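Local coordinates for alpha-14 giardin (Giardia lamblia, PDB 3CHJ), which binds calcium ions and phosphatidylserine-containing membranes as an annexin and may act as a calcium-regulated structural element linking the phospholipid bilayer to the underlying axoneme, at residues 143-148 with 228-233; 168-172 with 188-192; 175-181 with 222-226; 201-206 with 237-241. All coordinates share one frame. Residues are numbered along the deposited sequence.

Contact 1 of 4, residues 143-148 with 228-233; sequences YMWAKL and LDEYAF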
loop_
_atom_site.group_PDB
_atom_site.type_symbol
_atom_site.label_atom_id
_atom_site.label_comp_id
_atom_site.label_asym_id
_atom_site.label_seq_id
_atom_site.Cartn_x
_atom_site.Cartn_y
_atom_site.Cartn_z
ATOM N N TYR A 143 13.605 16.007 -3.794
ATOM C CA TYR A 143 13.496 15.320 -2.510
ATOM C C TYR A 143 13.917 13.878 -2.659
ATOM O O TYR A 143 13.690 13.271 -3.713
ATOM C CB TYR A 143 12.071 15.379 -1.947
ATOM C CG TYR A 143 11.658 16.803 -1.732
ATOM C CD1 TYR A 143 10.732 17.412 -2.569
ATOM C CD2 TYR A 143 12.274 17.556 -0.736
ATOM C CE1 TYR A 143 10.377 18.738 -2.402
ATOM C CE2 TYR A 143 11.945 18.895 -0.565
ATOM C CZ TYR A 143 11.004 19.468 -1.397
ATOM O OH TYR A 143 10.677 20.788 -1.218
ATOM N N MET A 144 14.536 13.345 -1.616
ATOM C CA MET A 144 14.918 11.923 -1.614
ATOM C C MET A 144 13.733 10.969 -1.838
ATOM O O MET A 144 13.870 9.991 -2.573
ATOM C CB MET A 144 15.693 11.551 -0.340
ATOM C CG MET A 144 17.099 12.162 -0.333
ATOM S SD MET A 144 18.170 11.537 -1.659
ATOM C CE MET A 144 18.477 9.858 -1.132
ATOM N N TRP A 145 12.566 11.261 -1.258
ATOM C CA TRP A 145 11.377 10.404 -1.468
ATOM C C TRP A 145 10.969 10.433 -2.947
ATOM O O TRP A 145 10.480 9.427 -3.461
ATOM C CB TRP A 145 10.185 10.787 -0.575
ATOM C CG TRP A 145 9.637 12.160 -0.808
ATOM C CD1 TRP A 145 9.947 13.285 -0.097
ATOM C CD2 TRP A 145 8.695 12.570 -1.815
ATOM N NE1 TRP A 145 9.256 14.367 -0.595
ATOM C CE2 TRP A 145 8.489 13.958 -1.657
ATOM C CE3 TRP A 145 8.008 11.898 -2.836
ATOM C CZ2 TRP A 145 7.631 14.687 -2.485
ATOM C CZ3 TRP A 145 7.140 12.630 -3.653
ATOM C CH2 TRP A 145 6.976 14.009 -3.486
ATOM N N ALA A 146 11.156 11.582 -3.600
ATOM C CA ALA A 146 10.820 11.758 -5.017
ATOM C C ALA A 146 11.820 11.027 -5.883
ATOM O O ALA A 146 11.412 10.324 -6.803
ATOM C CB ALA A 146 10.739 13.286 -5.381
ATOM N N LYS A 147 13.112 11.141 -5.564
ATOM C CA LYS A 147 14.123 10.386 -6.316
ATOM C C LYS A 147 13.818 8.885 -6.195
ATOM O O LYS A 147 13.949 8.128 -7.162
ATOM C CB LYS A 147 15.531 10.661 -5.790
ATOM C CG LYS A 147 15.990 12.086 -5.996
ATOM C CD LYS A 147 17.419 12.276 -5.487
ATOM C CE LYS A 147 17.892 13.707 -5.632
ATOM N NZ LYS A 147 18.050 14.106 -7.057
ATOM N N LEU A 148 13.404 8.461 -4.997
ATOM C CA LEU A 148 13.151 7.052 -4.743
ATOM C C LEU A 148 11.954 6.566 -5.565
ATOM O O LEU A 148 12.068 5.550 -6.267
ATOM C CB LEU A 148 12.951 6.784 -3.241
ATOM C CG LEU A 148 12.616 5.340 -2.884
ATOM C CD1 LEU A 148 13.759 4.399 -3.287
ATOM C CD2 LEU A 148 12.335 5.250 -1.419
ATOM N N LEU A 228 8.658 13.176 4.939
ATOM C CA LEU A 228 8.204 12.155 3.976
ATOM C C LEU A 228 9.377 11.320 3.507
ATOM O O LEU A 228 9.190 10.137 3.218
ATOM C CB LEU A 228 7.458 12.776 2.790
ATOM C CG LEU A 228 6.788 11.819 1.791
ATOM C CD1 LEU A 228 5.851 10.834 2.496
ATOM C CD2 LEU A 228 6.009 12.613 0.730
ATOM N N ASP A 229 10.586 11.886 3.439
ATOM C CA ASP A 229 11.762 11.046 3.151
ATOM C C ASP A 229 11.822 9.881 4.119
ATOM O O ASP A 229 12.086 8.730 3.718
ATOM C CB ASP A 229 13.088 11.796 3.358
ATOM C CG ASP A 229 13.416 12.782 2.264
ATOM O OD1 ASP A 229 12.732 12.829 1.224
ATOM O OD2 ASP A 229 14.421 13.494 2.453
ATOM N N GLU A 230 11.678 10.173 5.415
ATOM C CA GLU A 230 11.771 9.130 6.431
ATOM C C GLU A 230 10.676 8.079 6.299
ATOM O O GLU A 230 10.955 6.887 6.372
ATOM C CB GLU A 230 11.750 9.755 7.823
ATOM C CG GLU A 230 11.973 8.760 8.922
ATOM C CD GLU A 230 11.924 9.377 10.296
ATOM O OE1 GLU A 230 11.671 10.603 10.399
ATOM O OE2 GLU A 230 12.118 8.626 11.278
ATOM N N TYR A 231 9.447 8.511 6.062
ATOM C CA TYR A 231 8.349 7.573 5.868
ATOM C C TYR A 231 8.641 6.684 4.645
ATOM O O TYR A 231 8.496 5.449 4.710
ATOM C CB TYR A 231 7.041 8.351 5.673
ATOM C CG TYR A 231 5.902 7.429 5.362
ATOM C CD1 TYR A 231 5.239 6.735 6.376
ATOM C CD2 TYR A 231 5.486 7.251 4.055
ATOM C CE1 TYR A 231 4.182 5.854 6.068
ATOM C CE2 TYR A 231 4.435 6.368 3.735
ATOM C CZ TYR A 231 3.784 5.688 4.763
ATOM O OH TYR A 231 2.741 4.824 4.467
ATOM N N ALA A 232 9.056 7.311 3.546
ATOM C CA ALA A 232 9.287 6.596 2.285
ATOM C C ALA A 232 10.378 5.541 2.437
ATOM O O ALA A 232 10.180 4.403 2.024
ATOM C CB ALA A 232 9.626 7.554 1.181
ATOM N N PHE A 233 11.513 5.901 3.026
ATOM C CA PHE A 233 12.600 4.906 3.157
ATOM C C PHE A 233 12.295 3.835 4.191
ATOM O O PHE A 233 12.703 2.667 4.018
ATOM C CB PHE A 233 13.951 5.587 3.386
ATOM C CG PHE A 233 14.553 6.123 2.123
ATOM C CD1 PHE A 233 15.509 5.365 1.428
ATOM C CD2 PHE A 233 14.159 7.350 1.609
ATOM C CE1 PHE A 233 16.076 5.838 0.226
ATOM C CE2 PHE A 233 14.716 7.832 0.410
ATOM C CZ PHE A 233 15.689 7.084 -0.270
HETATM O O HOH W 1 15.294 15.025 0.595
#
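Helix 227-241 passes the first turn of helix 144-154 with the short axes 36° apart and 8.8 Å at closest approach. Leu228 comes first: its CD2 lies 3.7 Å from Trp145 CE2 and sits over the five-membered ring in a CH-pi contact, 11° off the ring normal. Asp229 makes the polar link. Its OD1 accepts a hydrogen bond from Trp145 N (2.9 Å), while a water bridges its OD2 (2.6 Å) to Met144 N (2.9 Å). Both amides follow the N-cap residue Tyr143, where no preceding helical turn offers them a carbonyl, so one carboxylate, from a helix some 80 residues later, serves two first-turn NH groups, one directly and one through water. In the five-helix repeat of the annexin fold these are the last helices of the second and third repeats, and the contact joins the two repeats. Glu230 and Tyr231 turn to other neighbours, the Tyr231 hydroxyl bonding to Asp106 and Ser250. One helical turn after Leu228, Ala232 returns to the interface, its CB 3.7 Å from Trp145 CB. Phe233 then swings its ring end toward helix 144-154: Leu148 CD2 stands over one face, 3.9 Å from the ring centroid, and Met144 CB is 3.9 Å from Phe233 CE2. Phe225, which also touches Met144, stacks on the Phe233 ring, and Phe193 meets it edge-to-face.

Contact 2 of 4, residues 168-172 with 188-192; sequences DLVLV and TWIRI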
loop_
_atom_site.group_PDB
_atom_site.type_symbol
_atom_site.label_atom_id
_atom_site.label_comp_id
_atom_site.label_asym_id
_atom_site.label_seq_id
_atom_site.Cartn_x
_atom_site.Cartn_y
_atom_site.Cartn_z
ATOM N N ASP A 168 28.199 -2.104 -1.105
ATOM C CA ASP A 168 27.097 -1.202 -0.747
ATOM C C ASP A 168 26.894 -1.094 0.757
ATOM O O ASP A 168 26.452 -0.051 1.248
ATOM C CB ASP A 168 25.796 -1.649 -1.401
ATOM C CG ASP A 168 25.786 -1.406 -2.885
ATOM O OD1 ASP A 168 26.627 -0.603 -3.374
ATOM O OD2 ASP A 168 24.931 -2.017 -3.557
ATOM N N LEU A 169 27.231 -2.155 1.482
ATOM C CA LEU A 169 27.131 -2.149 2.945
ATOM C C LEU A 169 28.045 -1.087 3.547
ATOM O O LEU A 169 27.640 -0.314 4.427
ATOM C CB LEU A 169 27.496 -3.533 3.490
ATOM C CG LEU A 169 27.350 -3.736 4.987
ATOM C CD1 LEU A 169 25.915 -3.416 5.404
ATOM C CD2 LEU A 169 27.701 -5.150 5.319
ATOM N N VAL A 170 29.292 -1.054 3.074
ATOM C CA VAL A 170 30.244 -0.058 3.511
ATOM C C VAL A 170 29.747 1.348 3.161
ATOM O O VAL A 170 29.817 2.280 3.976
ATOM C CB VAL A 170 31.635 -0.348 2.902
ATOM C CG1 VAL A 170 32.581 0.787 3.165
ATOM C CG2 VAL A 170 32.180 -1.663 3.491
ATOM N N LEU A 171 29.213 1.486 1.950
ATOM C CA LEU A 171 28.698 2.768 1.481
ATOM C C LEU A 171 27.480 3.268 2.277
ATOM O O LEU A 171 27.408 4.450 2.640
ATOM C CB LEU A 171 28.370 2.682 -0.014
ATOM C CG LEU A 171 29.615 2.585 -0.911
ATOM C CD1 LEU A 171 29.194 2.190 -2.312
ATOM C CD2 LEU A 171 30.379 3.901 -0.916
ATOM N N VAL A 172 26.548 2.357 2.564
ATOM C CA VAL A 172 25.369 2.773 3.323
ATOM C C VAL A 172 25.680 3.079 4.797
ATOM O O VAL A 172 25.103 4.001 5.379
ATOM C CB VAL A 172 24.151 1.834 3.148
ATOM C CG1 VAL A 172 24.203 0.581 4.048
ATOM C CG2 VAL A 172 22.866 2.647 3.392
ATOM N N THR A 188 23.901 5.999 -3.331
ATOM C CA THR A 188 23.871 4.801 -2.482
ATOM C C THR A 188 22.446 4.480 -2.016
ATOM O O THR A 188 21.963 3.340 -2.115
ATOM C CB THR A 188 24.765 5.016 -1.253
ATOM O OG1 THR A 188 26.104 5.307 -1.702
ATOM C CG2 THR A 188 24.765 3.812 -0.336
ATOM N N TRP A 189 21.780 5.500 -1.497
ATOM C CA TRP A 189 20.441 5.286 -0.966
ATOM C C TRP A 189 19.464 4.851 -2.050
ATOM O O TRP A 189 18.631 3.966 -1.837
ATOM C CB TRP A 189 19.926 6.551 -0.309
ATOM C CG TRP A 189 20.512 6.860 1.055
ATOM C CD1 TRP A 189 21.309 7.920 1.381
ATOM C CD2 TRP A 189 20.304 6.125 2.272
ATOM N NE1 TRP A 189 21.599 7.906 2.729
ATOM C CE2 TRP A 189 21.030 6.791 3.291
ATOM C CE3 TRP A 189 19.597 4.953 2.593
ATOM C CZ2 TRP A 189 21.038 6.337 4.624
ATOM C CZ3 TRP A 189 19.611 4.487 3.911
ATOM C CH2 TRP A 189 20.339 5.179 4.914
ATOM N N ILE A 190 19.546 5.498 -3.207
ATOM C CA ILE A 190 18.623 5.175 -4.294
ATOM C C ILE A 190 18.906 3.800 -4.893
ATOM O O ILE A 190 18.000 3.022 -5.119
ATOM C CB ILE A 190 18.600 6.285 -5.380
ATOM C CG1 ILE A 190 18.227 7.638 -4.758
ATOM C CG2 ILE A 190 17.646 5.917 -6.523
ATOM C CD1 ILE A 190 16.852 7.681 -4.062
ATOM N N ARG A 191 20.182 3.492 -5.114
ATOM C CA ARG A 191 20.531 2.204 -5.676
ATOM C C ARG A 191 20.002 1.060 -4.796
ATOM O O ARG A 191 19.367 0.127 -5.282
ATOM C CB ARG A 191 22.049 2.101 -5.884
ATOM C CG ARG A 191 22.467 0.754 -6.439
ATOM C CD ARG A 191 23.958 0.670 -6.800
ATOM N NE ARG A 191 24.846 0.834 -5.652
ATOM C CZ ARG A 191 25.465 1.964 -5.331
ATOM N NH1 ARG A 191 25.305 3.042 -6.077
ATOM N NH2 ARG A 191 26.253 2.010 -4.267
ATOM N N ILE A 192 20.243 1.156 -3.488
ATOM C CA ILE A 192 19.831 0.075 -2.607
ATOM C C ILE A 192 18.307 -0.003 -2.531
ATOM O O ILE A 192 17.703 -1.059 -2.772
ATOM C CB ILE A 192 20.427 0.246 -1.208
ATOM C CG1 ILE A 192 21.970 0.118 -1.275
ATOM C CG2 ILE A 192 19.849 -0.806 -0.273
ATOM C CD1 ILE A 192 22.678 0.593 -0.006
HETATM O O HOH W 2 27.376 6.439 0.509
#
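A salt bridge spans the two helices: Arg191 NH2 donates to Asp168 OD1 at 2.8 Å, and Arg191 NE reaches the same Asp168 OD1 at 3.2 Å. The other carboxylate oxygen, Asp168 OD2, is hydrogen-bonded to the Tyr196 hydroxyl. Farther along, a water donates to Leu171 O (2.9 Å) and lies 2.8 Å from Thr188 OG1, to which it is also hydrogen-bonded. Helices 162-177 and 186-195 are the first two of the third annexin repeat; their short axes are at 134° and 10.2 Å apart at closest approach, a gap filled by side chains. Ile192 CD1 packs 3.7 Å from Val172 CB and 4.1 Å from Asp168 CB. Thr188 CG2 meets Leu171 CB at 3.8 Å, and Leu171 CD1 lies beside the guanidinium, 3.5 Å from Arg191 NH2. Val172 CG2 sits over the six-membered ring of Trp189, 3.9 Å from its centroid, while that indole's NE1 is hydrogen-bonded to the calcium ligand Glu224.

Contact 3 of 4, residues 175-181 with 222-226; sequences AIETKGV and EDEFQ. With CA (calcium ion), chain B.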
loop_
_atom_site.group_PDB
_atom_site.type_symbol
_atom_site.label_atom_id
_atom_site.label_comp_id
_atom_site.label_asym_id
_atom_site.label_seq_id
_atom_site.Cartn_x
_atom_site.Cartn_y
_atom_site.Cartn_z
ATOM N N ALA A 175 27.036 6.548 4.765
ATOM C CA ALA A 175 25.915 7.473 4.646
ATOM C C ALA A 175 25.159 7.638 5.968
ATOM O O ALA A 175 24.782 8.745 6.343
ATOM C CB ALA A 175 24.980 6.994 3.534
ATOM N N ILE A 176 24.945 6.534 6.673
ATOM C CA ILE A 176 24.241 6.565 7.952
ATOM C C ILE A 176 25.030 7.358 9.009
ATOM O O ILE A 176 24.453 8.045 9.854
ATOM C CB ILE A 176 23.939 5.130 8.405
ATOM C CG1 ILE A 176 22.787 4.561 7.553
ATOM C CG2 ILE A 176 23.621 5.075 9.907
ATOM C CD1 ILE A 176 22.573 3.050 7.684
ATOM N N GLU A 177 26.352 7.275 8.927
ATOM C CA GLU A 177 27.202 7.918 9.931
ATOM C C GLU A 177 27.241 9.428 9.831
ATOM O O GLU A 177 27.428 10.102 10.850
ATOM C CB GLU A 177 28.618 7.332 9.923
ATOM C CG GLU A 177 28.672 5.965 10.555
ATOM C CD GLU A 177 30.088 5.450 10.765
ATOM O OE1 GLU A 177 31.021 6.264 10.927
ATOM O OE2 GLU A 177 30.266 4.221 10.784
ATOM N N THR A 178 27.047 9.968 8.623
ATOM C CA THR A 178 27.101 11.422 8.407
ATOM C C THR A 178 25.737 12.085 8.564
ATOM O O THR A 178 24.717 11.570 8.063
ATOM C CB THR A 178 27.626 11.768 7.008
ATOM O OG1 THR A 178 26.733 11.215 6.021
ATOM C CG2 THR A 178 29.032 11.209 6.780
ATOM N N LYS A 179 25.713 13.228 9.250
ATOM C CA LYS A 179 24.490 14.003 9.416
ATOM C C LYS A 179 24.025 14.567 8.075
ATOM O O LYS A 179 24.776 15.265 7.387
ATOM C CB LYS A 179 24.711 15.132 10.424
ATOM C CG LYS A 179 23.450 15.868 10.833
ATOM C CD LYS A 179 23.785 17.083 11.692
ATOM C CE LYS A 179 24.199 16.660 13.100
ATOM N NZ LYS A 179 24.571 17.824 13.964
ATOM N N GLY A 180 22.792 14.238 7.700
ATOM C CA GLY A 180 22.216 14.697 6.434
ATOM C C GLY A 180 22.667 13.845 5.250
ATOM O O GLY A 180 23.687 13.152 5.323
ATOM N N VAL A 181 21.902 13.883 4.158
ATOM C CA VAL A 181 22.270 13.156 2.946
ATOM C C VAL A 181 23.275 13.998 2.174
ATOM O O VAL A 181 22.922 15.050 1.628
ATOM C CB VAL A 181 21.034 12.861 2.050
ATOM C CG1 VAL A 181 21.442 12.131 0.785
ATOM C CG2 VAL A 181 19.972 12.059 2.831
ATOM N N GLU A 222 16.193 6.056 10.046
ATOM C CA GLU A 222 15.590 7.027 10.937
ATOM C C GLU A 222 16.582 8.147 11.241
ATOM O O GLU A 222 16.202 9.304 11.240
ATOM C CB GLU A 222 15.106 6.351 12.231
ATOM C CG GLU A 222 13.932 5.394 12.014
ATOM C CD GLU A 222 13.916 4.142 12.909
ATOM O OE1 GLU A 222 14.305 4.208 14.111
ATOM O OE2 GLU A 222 13.492 3.068 12.391
ATOM N N ASP A 223 17.852 7.802 11.453
ATOM C CA ASP A 223 18.893 8.802 11.710
ATOM C C ASP A 223 19.009 9.763 10.532
ATOM O O ASP A 223 19.102 10.978 10.712
ATOM C CB ASP A 223 20.262 8.153 11.941
ATOM C CG ASP A 223 20.350 7.394 13.246
ATOM O OD1 ASP A 223 19.449 7.526 14.099
ATOM O OD2 ASP A 223 21.338 6.653 13.413
ATOM N N GLU A 224 18.977 9.201 9.328
ATOM C CA GLU A 224 19.354 9.936 8.106
ATOM C C GLU A 224 18.286 10.881 7.580
ATOM O O GLU A 224 18.603 11.951 7.035
ATOM C CB GLU A 224 19.757 8.952 6.996
ATOM C CG GLU A 224 20.219 9.611 5.676
ATOM C CD GLU A 224 21.658 10.143 5.711
ATOM O OE1 GLU A 224 22.100 10.688 6.749
ATOM O OE2 GLU A 224 22.354 10.033 4.687
ATOM N N PHE A 225 17.034 10.465 7.705
ATOM C CA PHE A 225 15.946 11.142 7.017
ATOM C C PHE A 225 14.937 11.711 7.980
ATOM O O PHE A 225 14.859 11.290 9.126
ATOM C CB PHE A 225 15.234 10.153 6.102
ATOM C CG PHE A 225 16.099 9.602 4.990
ATOM C CD1 PHE A 225 16.431 10.407 3.904
ATOM C CD2 PHE A 225 16.574 8.292 5.025
ATOM C CE1 PHE A 225 17.227 9.903 2.840
ATOM C CE2 PHE A 225 17.371 7.779 3.974
ATOM C CZ PHE A 225 17.700 8.605 2.882
ATOM N N GLN A 226 14.164 12.671 7.484
ATOM C CA GLN A 226 13.031 13.220 8.212
ATOM C C GLN A 226 11.827 13.394 7.289
ATOM O O GLN A 226 11.944 13.260 6.069
ATOM C CB GLN A 226 13.395 14.555 8.889
ATOM C CG GLN A 226 13.558 15.698 7.898
ATOM C CD GLN A 226 13.921 16.975 8.613
ATOM O OE1 GLN A 226 15.042 17.109 9.114
ATOM N NE2 GLN A 226 12.968 17.900 8.703
HETATM CA CA CA B . 24.391 10.896 5.781
HETATM O O HOH W 3 22.443 9.819 9.447
HETATM O O HOH W 4 23.808 7.417 12.521
HETATM O O HOH W 5 20.522 13.275 9.119
#
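Both segments leave a helix here: helix 162-177 ends at Glu177 and Thr178 turns extended, while helix 217-224 ends at Glu224 and Phe225 does the same. Gly180 and Glu224 come nearest, 5.8 Å between their CA atoms, and the positive phi of Gly180 (81°) suits a glycine. The curled 175-181 backbone points three carbonyls at one calcium ion: Ala175 O at 2.3 Å, Thr178 O and Gly180 O at 2.4 Å each. A water links the backbones, accepting from Gly180 N (2.8 Å) and donating to Asp223 O and Glu224 O (3.1 Å each). Among the side chains, Thr178 OG1 binds the calcium at 2.4 Å, and Glu224 grips it bidentately through OE1 and OE2, both at 2.5 Å; Glu224 OE2 is also hydrogen-bonded to Trp189 NE1. A second water connects Ile176 O (2.8 Å) to Asp223 OD2 (2.7 Å). Val181 CG2 packs 3.5 Å from Phe225 CE1. Glu185 adds the seventh ligand atom. Carbonyls from the end of a repeat's first helix and the loop after it, joined by a bidentate acid some forty residues later, recall the annexin type II calcium site, through which family members characteristically dock on phospholipid.

Contact 4 of 4, residues 201-206 with 237-241; sequences FRQLHK and HDFLY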
loop_
_atom_site.group_PDB
_atom_site.type_symbol
_atom_site.label_atom_id
_atom_site.label_comp_id
_atom_site.label_asym_id
_atom_site.label_seq_id
_atom_site.Cartn_x
_atom_site.Cartn_y
_atom_site.Cartn_z
ATOM N N PHE A 201 17.948 -7.429 -0.479
ATOM C CA PHE A 201 17.713 -6.441 0.570
ATOM C C PHE A 201 17.667 -7.115 1.953
ATOM O O PHE A 201 18.234 -6.587 2.941
ATOM C CB PHE A 201 16.437 -5.625 0.310
ATOM C CG PHE A 201 16.316 -4.450 1.216
ATOM C CD1 PHE A 201 16.962 -3.260 0.914
ATOM C CD2 PHE A 201 15.622 -4.570 2.426
ATOM C CE1 PHE A 201 16.867 -2.155 1.776
ATOM C CE2 PHE A 201 15.538 -3.487 3.305
ATOM C CZ PHE A 201 16.164 -2.276 2.976
ATOM N N ARG A 202 17.010 -8.275 2.016
ATOM C CA ARG A 202 16.967 -9.037 3.261
ATOM C C ARG A 202 18.383 -9.431 3.679
ATOM O O ARG A 202 18.752 -9.264 4.843
ATOM C CB ARG A 202 16.043 -10.242 3.146
ATOM C CG ARG A 202 14.559 -9.852 3.149
ATOM C CD ARG A 202 13.632 -11.030 2.938
ATOM N NE ARG A 202 13.903 -12.123 3.884
ATOM C CZ ARG A 202 13.499 -12.145 5.155
ATOM N NH1 ARG A 202 12.812 -11.129 5.674
ATOM N NH2 ARG A 202 13.798 -13.183 5.928
ATOM N N GLN A 203 19.185 -9.863 2.712
ATOM C CA GLN A 203 20.573 -10.233 2.993
ATOM C C GLN A 203 21.336 -9.027 3.529
ATOM O O GLN A 203 22.007 -9.115 4.562
ATOM C CB GLN A 203 21.238 -10.827 1.744
ATOM C CG GLN A 203 22.622 -11.402 1.961
ATOM C CD GLN A 203 23.214 -11.993 0.698
ATOM O OE1 GLN A 203 22.497 -12.407 -0.217
ATOM N NE2 GLN A 203 24.550 -12.010 0.632
ATOM N N LEU A 204 21.226 -7.884 2.838
ATOM C CA LEU A 204 21.900 -6.658 3.267
ATOM C C LEU A 204 21.498 -6.238 4.700
ATOM O O LEU A 204 22.334 -5.826 5.498
ATOM C CB LEU A 204 21.617 -5.513 2.279
ATOM C CG LEU A 204 22.455 -4.252 2.528
ATOM C CD1 LEU A 204 23.918 -4.435 2.044
ATOM C CD2 LEU A 204 21.786 -3.039 1.865
ATOM N N HIS A 205 20.197 -6.317 4.997
ATOM C CA HIS A 205 19.681 -6.029 6.335
ATOM C C HIS A 205 20.392 -6.868 7.389
ATOM O O HIS A 205 20.862 -6.325 8.392
ATOM C CB HIS A 205 18.167 -6.254 6.358
ATOM C CG HIS A 205 17.539 -6.195 7.721
ATOM N ND1 HIS A 205 16.610 -5.235 8.067
ATOM C CD2 HIS A 205 17.649 -7.013 8.797
ATOM C CE1 HIS A 205 16.185 -5.459 9.301
ATOM N NE2 HIS A 205 16.806 -6.526 9.769
ATOM N N LYS A 206 20.492 -8.171 7.128
ATOM C CA LYS A 206 21.134 -9.096 8.081
ATOM C C LYS A 206 22.650 -8.892 8.146
ATOM O O LYS A 206 23.245 -8.949 9.230
ATOM C CB LYS A 206 20.792 -10.543 7.739
ATOM C CG LYS A 206 19.309 -10.860 7.824
ATOM C CD LYS A 206 19.011 -12.270 7.327
ATOM C CE LYS A 206 17.509 -12.520 7.248
ATOM N NZ LYS A 206 16.929 -12.686 8.600
ATOM N N HIS A 237 12.022 0.007 3.119
ATOM C CA HIS A 237 12.703 -0.989 3.959
ATOM C C HIS A 237 11.765 -2.134 4.336
ATOM O O HIS A 237 12.065 -3.312 4.125
ATOM C CB HIS A 237 13.272 -0.368 5.246
ATOM C CG HIS A 237 13.830 -1.397 6.184
ATOM N ND1 HIS A 237 13.027 -2.171 6.995
ATOM C CD2 HIS A 237 15.100 -1.819 6.392
ATOM C CE1 HIS A 237 13.783 -3.026 7.668
ATOM N NE2 HIS A 237 15.045 -2.820 7.331
ATOM N N ASP A 238 10.620 -1.781 4.907
ATOM C CA ASP A 238 9.694 -2.762 5.425
ATOM C C ASP A 238 9.081 -3.603 4.303
ATOM O O ASP A 238 8.907 -4.818 4.458
ATOM C CB ASP A 238 8.616 -2.042 6.223
ATOM C CG ASP A 238 9.138 -1.491 7.542
ATOM O OD1 ASP A 238 10.331 -1.700 7.891
ATOM O OD2 ASP A 238 8.349 -0.848 8.262
ATOM N N PHE A 239 8.747 -2.967 3.180
ATOM C CA PHE A 239 8.170 -3.720 2.072
ATOM C C PHE A 239 9.132 -4.775 1.545
ATOM O O PHE A 239 8.753 -5.919 1.313
ATOM C CB PHE A 239 7.716 -2.806 0.927
ATOM C CG PHE A 239 7.312 -3.568 -0.308
ATOM C CD1 PHE A 239 6.132 -4.305 -0.314
ATOM C CD2 PHE A 239 8.121 -3.560 -1.442
ATOM C CE1 PHE A 239 5.746 -5.041 -1.471
ATOM C CE2 PHE A 239 7.746 -4.283 -2.601
ATOM C CZ PHE A 239 6.555 -5.012 -2.595
ATOM N N LEU A 240 10.378 -4.392 1.383
ATOM C CA LEU A 240 11.383 -5.332 0.867
ATOM C C LEU A 240 11.621 -6.422 1.905
ATOM O O LEU A 240 11.686 -7.602 1.565
ATOM C CB LEU A 240 12.653 -4.587 0.498
ATOM C CG LEU A 240 12.489 -3.649 -0.709
ATOM C CD1 LEU A 240 13.684 -2.694 -0.840
ATOM C CD2 LEU A 240 12.256 -4.456 -1.995
ATOM N N TYR A 241 11.668 -6.046 3.173
ATOM C CA TYR A 241 12.033 -6.994 4.216
ATOM C C TYR A 241 10.902 -7.938 4.552
ATOM O O TYR A 241 11.114 -9.150 4.615
ATOM C CB TYR A 241 12.524 -6.284 5.470
ATOM C CG TYR A 241 13.285 -7.223 6.364
ATOM C CD1 TYR A 241 14.576 -7.617 6.024
ATOM C CD2 TYR A 241 12.718 -7.714 7.523
ATOM C CE1 TYR A 241 15.295 -8.493 6.812
ATOM C CE2 TYR A 241 13.436 -8.615 8.335
ATOM C CZ TYR A 241 14.735 -8.970 7.965
ATOM O OH TYR A 241 15.469 -9.849 8.748
#
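Three hydrogen bonds cross between helix 198-211 and the C-terminal turn of helix 227-241. Arg202 NH1 donates to Tyr241 O (2.8 Å), a carbonyl at the helix end with no further turn to take it up. Lys206 NZ donates to Tyr241 OH (3.2 Å), so the same tyrosine accepts at its backbone and at its phenol. His205 ND1 and His237 NE2 are hydrogen-bonded at 3.0 Å, and either could be the donor. On the other side of its ring, His237 ND1 donates to Asp238 OD1 (2.9 Å), and this carboxylate oxygen is also paired with Arg218. The helices are the third and fifth of the third annexin repeat, their N-to-C directions 110° apart and the short axes 9.7 Å apart at closest approach, and an aromatic cluster fills the space between them. Tyr241 is sandwiched: His205 stacks face-to-face on one side (centroids 3.9 Å apart, planes at 25°), and the Arg202 guanidinium lies over the opposite face in a cation-pi contact, Arg202 CZ being 4.5 Å from the Tyr241 ring centroid. Phe201 turns its edge toward the His237 face, the planes at 78°, and takes Leu240 CD1 over its own face, 4.0 Å from the ring centroid.

Overall arrangement
From the N terminus, the second repeat supplies residues 143-148, which open contact 1; the loop closes only at 228-233, after most of the third repeat. Contacts 2 and 3 both fall within that span. Contact 2 closes first, with 15 residues between its segments, after contact 3 has opened farther along helix 162-177, so these two cross; Trp189 and Glu224 connect them directly. Contact 4 opens at 201-206 once contact 2 is complete, and crosses contacts 3 and 1 before closing at 237-241 on the helix that also carries 228-233. Ile192 packs against Phe201 and Leu204 between contacts 2 and 4. The four contacts involve all five third-repeat helices, and contact 1 ties the last to the second repeat's last helix.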